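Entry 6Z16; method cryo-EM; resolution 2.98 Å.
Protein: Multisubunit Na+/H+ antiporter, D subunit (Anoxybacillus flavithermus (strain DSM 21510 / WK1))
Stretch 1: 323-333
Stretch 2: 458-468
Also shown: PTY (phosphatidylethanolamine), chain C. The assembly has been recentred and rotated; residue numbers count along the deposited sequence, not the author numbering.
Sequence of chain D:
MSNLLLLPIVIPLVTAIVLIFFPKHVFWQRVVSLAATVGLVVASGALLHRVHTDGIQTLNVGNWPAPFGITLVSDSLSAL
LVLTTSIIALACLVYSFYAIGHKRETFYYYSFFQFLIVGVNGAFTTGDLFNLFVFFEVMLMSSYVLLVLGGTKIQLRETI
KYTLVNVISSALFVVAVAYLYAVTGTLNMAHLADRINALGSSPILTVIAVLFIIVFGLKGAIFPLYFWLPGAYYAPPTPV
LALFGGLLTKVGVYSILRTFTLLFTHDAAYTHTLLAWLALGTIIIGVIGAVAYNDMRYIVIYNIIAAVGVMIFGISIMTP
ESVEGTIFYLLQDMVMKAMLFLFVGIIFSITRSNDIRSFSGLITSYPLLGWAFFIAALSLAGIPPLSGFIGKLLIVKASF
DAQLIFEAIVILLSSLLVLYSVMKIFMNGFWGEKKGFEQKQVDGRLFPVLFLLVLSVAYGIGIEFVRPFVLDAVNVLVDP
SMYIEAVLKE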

# COMPACT_ATOMS: atom_id res chain seq x y z
N VAL D 323 -62.22 35.51 -24.49
CA VAL D 323 -60.94 35.25 -23.82
C VAL D 323 -60.53 36.44 -22.97
O VAL D 323 -60.05 36.28 -21.84
CB VAL D 323 -59.88 34.88 -24.87
CG1 VAL D 323 -58.53 34.72 -24.24
CG2 VAL D 323 -60.26 33.61 -25.58
N GLU D 324 -60.76 37.65 -23.48
CA GLU D 324 -60.46 38.86 -22.74
C GLU D 324 -61.32 38.97 -21.49
O GLU D 324 -60.81 39.26 -20.39
CB GLU D 324 -60.65 40.06 -23.66
CG GLU D 324 -60.20 41.36 -23.11
CD GLU D 324 -60.26 42.45 -24.15
OE1 GLU D 324 -60.72 42.17 -25.28
OE2 GLU D 324 -59.84 43.58 -23.85
N GLY D 325 -62.61 38.68 -21.62
CA GLY D 325 -63.50 38.72 -20.48
C GLY D 325 -63.17 37.69 -19.42
O GLY D 325 -63.23 37.99 -18.22
N THR D 326 -62.79 36.48 -19.83
CA THR D 326 -62.46 35.50 -18.81
C THR D 326 -61.10 35.75 -18.16
O THR D 326 -60.93 35.38 -17.00
CB THR D 326 -62.55 34.07 -19.37
OG1 THR D 326 -62.38 33.13 -18.29
CG2 THR D 326 -61.51 33.79 -20.41
N ILE D 327 -60.17 36.45 -18.83
CA ILE D 327 -58.93 36.85 -18.17
C ILE D 327 -59.19 37.90 -17.09
O ILE D 327 -58.70 37.78 -15.95
CB ILE D 327 -57.89 37.34 -19.20
CG1 ILE D 327 -57.39 36.17 -20.03
CG2 ILE D 327 -56.70 37.97 -18.52
CD1 ILE D 327 -56.61 36.59 -21.24
N PHE D 328 -59.98 38.94 -17.43
CA PHE D 328 -60.37 39.95 -16.44
C PHE D 328 -61.10 39.33 -15.25
O PHE D 328 -60.77 39.62 -14.08
CB PHE D 328 -61.27 41.02 -17.07
CG PHE D 328 -60.54 42.07 -17.86
CD1 PHE D 328 -59.82 43.05 -17.22
CD2 PHE D 328 -60.65 42.13 -19.23
CE1 PHE D 328 -59.17 44.04 -17.93
CE2 PHE D 328 -60.02 43.11 -19.95
CZ PHE D 328 -59.27 44.07 -19.30
N TYR D 329 -62.05 38.45 -15.53
CA TYR D 329 -62.83 37.81 -14.48
C TYR D 329 -61.97 36.87 -13.64
O TYR D 329 -62.17 36.77 -12.43
CB TYR D 329 -64.01 37.07 -15.09
CG TYR D 329 -65.06 36.65 -14.10
CD1 TYR D 329 -65.97 37.56 -13.61
CD2 TYR D 329 -65.11 35.35 -13.64
CE1 TYR D 329 -66.93 37.19 -12.69
CE2 TYR D 329 -66.06 34.97 -12.72
CZ TYR D 329 -66.97 35.89 -12.25
OH TYR D 329 -67.92 35.52 -11.34
N LEU D 330 -60.95 36.25 -14.26
CA LEU D 330 -60.04 35.36 -13.55
C LEU D 330 -59.23 36.10 -12.51
O LEU D 330 -59.17 35.68 -11.34
CB LEU D 330 -59.13 34.67 -14.57
CG LEU D 330 -57.96 33.79 -14.15
CD1 LEU D 330 -58.37 32.67 -13.22
CD2 LEU D 330 -57.33 33.21 -15.40
N LEU D 331 -58.60 37.22 -12.91
CA LEU D 331 -57.77 37.99 -11.99
C LEU D 331 -58.58 38.54 -10.82
O LEU D 331 -58.22 38.35 -9.64
CB LEU D 331 -57.10 39.14 -12.75
CG LEU D 331 -56.19 38.76 -13.92
CD1 LEU D 331 -55.69 40.00 -14.62
CD2 LEU D 331 -55.04 37.88 -13.49
N GLN D 332 -59.72 39.18 -11.13
CA GLN D 332 -60.50 39.78 -10.06
C GLN D 332 -61.13 38.71 -9.17
O GLN D 332 -61.33 38.94 -7.98
CB GLN D 332 -61.57 40.73 -10.61
CG GLN D 332 -62.76 40.11 -11.34
CD GLN D 332 -63.92 39.77 -10.40
OE1 GLN D 332 -64.10 40.41 -9.37
NE2 GLN D 332 -64.68 38.75 -10.76
N ASP D 333 -61.40 37.51 -9.71
CA ASP D 333 -62.04 36.50 -8.90
C ASP D 333 -61.06 35.83 -7.95
O ASP D 333 -61.46 35.48 -6.83
CB ASP D 333 -62.72 35.46 -9.78
CG ASP D 333 -63.55 34.49 -8.98
OD1 ASP D 333 -64.57 34.93 -8.41
OD2 ASP D 333 -63.22 33.29 -8.95
N ALA D 458 -59.59 49.79 -6.97
CA ALA D 458 -58.71 50.43 -7.94
C ALA D 458 -58.61 49.63 -9.23
O ALA D 458 -58.36 50.21 -10.30
CB ALA D 458 -57.33 50.63 -7.34
N TYR D 459 -58.78 48.32 -9.16
CA TYR D 459 -58.84 47.49 -10.36
C TYR D 459 -60.10 47.79 -11.15
O TYR D 459 -60.05 47.87 -12.39
CB TYR D 459 -58.79 46.02 -9.96
CG TYR D 459 -58.84 45.05 -11.11
CD1 TYR D 459 -57.74 44.86 -11.93
CD2 TYR D 459 -59.98 44.31 -11.36
CE1 TYR D 459 -57.79 43.97 -12.98
CE2 TYR D 459 -60.04 43.43 -12.40
CZ TYR D 459 -58.94 43.26 -13.20
OH TYR D 459 -58.99 42.37 -14.24
N GLY D 460 -61.23 47.96 -10.47
CA GLY D 460 -62.47 48.29 -11.16
C GLY D 460 -62.47 49.68 -11.76
O GLY D 460 -63.05 49.89 -12.83
N ILE D 461 -61.82 50.64 -11.10
CA ILE D 461 -61.72 51.98 -11.67
C ILE D 461 -60.76 51.99 -12.85
O ILE D 461 -61.09 52.48 -13.93
CB ILE D 461 -61.27 52.99 -10.60
CG1 ILE D 461 -62.26 53.03 -9.43
CG2 ILE D 461 -61.13 54.37 -11.20
CD1 ILE D 461 -63.65 53.43 -9.81
N GLY D 462 -59.56 51.45 -12.66
CA GLY D 462 -58.53 51.55 -13.67
C GLY D 462 -58.41 50.40 -14.63
O GLY D 462 -57.40 49.70 -14.64
N ILE D 463 -59.44 50.18 -15.46
CA ILE D 463 -59.37 49.15 -16.48
C ILE D 463 -58.45 49.58 -17.61
O ILE D 463 -57.78 48.74 -18.24
CB ILE D 463 -60.80 48.83 -16.97
CG1 ILE D 463 -61.65 48.27 -15.83
CG2 ILE D 463 -60.83 47.83 -18.12
CD1 ILE D 463 -61.16 46.93 -15.32
N GLU D 464 -58.33 50.88 -17.87
CA GLU D 464 -57.52 51.36 -18.98
C GLU D 464 -56.02 51.19 -18.71
O GLU D 464 -55.24 51.02 -19.65
CB GLU D 464 -57.87 52.82 -19.28
CG GLU D 464 -57.15 53.47 -20.46
CD GLU D 464 -57.50 52.84 -21.79
OE1 GLU D 464 -58.60 52.27 -21.93
OE2 GLU D 464 -56.67 52.94 -22.72
N PHE D 465 -55.62 51.20 -17.44
CA PHE D 465 -54.23 50.87 -17.10
C PHE D 465 -53.97 49.38 -17.30
O PHE D 465 -53.02 49.00 -17.98
CB PHE D 465 -53.93 51.29 -15.67
CG PHE D 465 -52.53 50.95 -15.21
CD1 PHE D 465 -51.44 51.64 -15.70
CD2 PHE D 465 -52.32 49.95 -14.27
CE1 PHE D 465 -50.16 51.33 -15.28
CE2 PHE D 465 -51.05 49.64 -13.85
CZ PHE D 465 -49.97 50.33 -14.36
N VAL D 466 -54.82 48.53 -16.72
CA VAL D 466 -54.59 47.09 -16.69
C VAL D 466 -55.03 46.39 -17.97
O VAL D 466 -54.87 45.17 -18.09
CB VAL D 466 -55.28 46.54 -15.42
CG1 VAL D 466 -56.77 46.42 -15.62
CG2 VAL D 466 -54.66 45.24 -14.92
N ARG D 467 -55.53 47.12 -18.95
CA ARG D 467 -55.98 46.45 -20.17
C ARG D 467 -54.88 46.06 -21.17
O ARG D 467 -54.96 44.92 -21.65
CB ARG D 467 -57.05 47.28 -20.89
CG ARG D 467 -57.66 46.54 -22.07
CD ARG D 467 -58.68 47.33 -22.83
NE ARG D 467 -59.18 46.58 -23.98
CZ ARG D 467 -58.63 46.59 -25.18
NH1 ARG D 467 -57.54 47.31 -25.41
NH2 ARG D 467 -59.15 45.88 -26.17
N PRO D 468 -53.87 46.88 -21.53
CA PRO D 468 -52.93 46.44 -22.59
C PRO D 468 -52.09 45.20 -22.26
O PRO D 468 -51.68 44.49 -23.19
CB PRO D 468 -52.04 47.66 -22.81
CG PRO D 468 -52.84 48.78 -22.37
CD PRO D 468 -53.60 48.29 -21.20
C1 PTY C . -54.48 51.73 -12.02
C2 PTY C . -58.98 57.20 -16.72
C3 PTY C . -58.68 56.44 -15.40
O4 PTY C . -54.72 51.02 -10.79
C5 PTY C . -55.05 53.85 -13.29
C6 PTY C . -55.40 52.93 -12.15
O7 PTY C . -55.60 53.64 -10.87
C8 PTY C . -54.59 54.28 -10.23
O10 PTY C . -53.46 54.35 -10.61
C11 PTY C . -55.09 54.91 -8.96
C12 PTY C . -55.98 54.01 -8.11
C13 PTY C . -57.47 54.25 -8.35
C14 PTY C . -58.21 54.88 -7.18
C15 PTY C . -58.27 54.00 -5.95
C16 PTY C . -59.43 54.36 -5.04
C17 PTY C . -59.57 53.49 -3.80
C18 PTY C . -60.90 53.70 -3.11
C19 PTY C . -61.08 52.94 -1.81
C20 PTY C . -62.49 53.03 -1.26
C21 PTY C . -62.63 52.61 0.19
C22 PTY C . -62.30 51.16 0.47
C23 PTY C . -62.04 50.88 1.94
C24 PTY C . -60.88 51.68 2.50
C25 PTY C . -60.76 51.62 4.01
C26 PTY C . -59.52 52.30 4.57
C27 PTY C . -59.50 52.37 6.08
C28 PTY C . -58.23 52.96 6.67
C29 PTY C . -58.22 52.93 8.19
C30 PTY C . -54.48 49.71 -10.79
C31 PTY C . -54.46 49.16 -9.39
O30 PTY C . -54.25 49.08 -11.79
C32 PTY C . -55.37 47.97 -9.16
C33 PTY C . -54.84 46.64 -9.69
C34 PTY C . -54.07 45.82 -8.68
C35 PTY C . -53.65 44.45 -9.20
C36 PTY C . -54.36 43.27 -8.55
C37 PTY C . -55.85 43.20 -8.80
P1 PTY C . -56.20 55.49 -15.05
O11 PTY C . -57.65 55.46 -15.69
O12 PTY C . -55.24 54.97 -16.11
O13 PTY C . -55.87 56.83 -14.52
O14 PTY C . -56.25 54.40 -13.87
N1 PTY C . -57.88 56.99 -17.67

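How do the two backbones lie against each other? Residues 323-333 form one unbroken piece of a longer helix, held by regular bonds such as Ile327 N to Val323 O at 3.0 Å and Phe328 N to Glu324 O at 3.1 Å. The second stretch is interrupted: one helix runs through Ile461, Gly462 leaves helical geometry, and a new helix starts at Ile463. Gly462 therefore follows one helix and sits at the N-cap position of the next. The axis of this second helix passes 11.9 Å from that of 323-333 at its closest, with an angle of 113° between their N-to-C directions. The CA atoms of Phe328 and Arg467 are 8.7 Å from each other; Gln332 pairs instead with a residue of the helix before Gly462, its CA lying 7.9 Å from the CA of Tyr459. The backbones thus stay apart, and side chains fill the space between them. The contact is modest, burying 340 Å² over both sides.

Which side chain anchors the packing? Phe328 fits as a knob into a hole made by Tyr459, Ile463, Val466 and Arg467. Its CA-to-CB bond points sideways, but with chi1 at -80° the ring comes nearer to the other stretch. Phe328 CE1 lies 4.1 Å from both Ile463 CG2 and Val466 CG1, ordinary van der Waals distances for apolar groups. Phe328 CZ is 4.0 Å from Arg467 CG, so the aliphatic part of the arginine completes the hole while its charged end serves another purpose. Val466 CG1 and Arg467 CG both meet the ring at its edge.

What does Tyr459 contribute from the helix before the break? Its CA-to-CB bond points toward the first stretch, and its hydroxyl reaches the backbone: Tyr459 OH donates a weak hydrogen bond to Phe328 O at 3.3 Å. That carbonyl also accepts the helical bond from Gln332 N at 3.2 Å, so the tyrosine adds a second donor to an oxygen already engaged. The hydroxyl lies at the edge of the Phe328 ring, with Tyr459 OH 3.2 Å from Phe328 CD1, and Leu331 CB is 4.0 Å from the same Tyr459 OH. Farther along the helix, Gln332 CB packs 3.6 Å from Tyr459 CE2; the end of the glutamine leads away and its OE1 is hydrogen-bonded elsewhere in the structure.

Where do charges meet? Glu324 and Arg467 form a salt bridge, with Glu324 OE2 3.1 Å from Arg467 NE. Opposite charges draw the groups together, but the hydrogen bond within the bridge is weak, its angle at the hydrogen only 120°. The extended arginine, with its first three chi angles all t, spans the distance to the carboxylate.

Does the lipid take part? Phosphatidylethanolamine touches the second stretch but not the first, so it does not bridge the two. Tyr459 N is 3.4 Å from PTY C32 and Phe465 CD2 3.3 Å from PTY O30. At the break, Gly462 CA is 3.7 Å from PTY O14, and an ideal CB there would come within 2.3 Å of PTY C6.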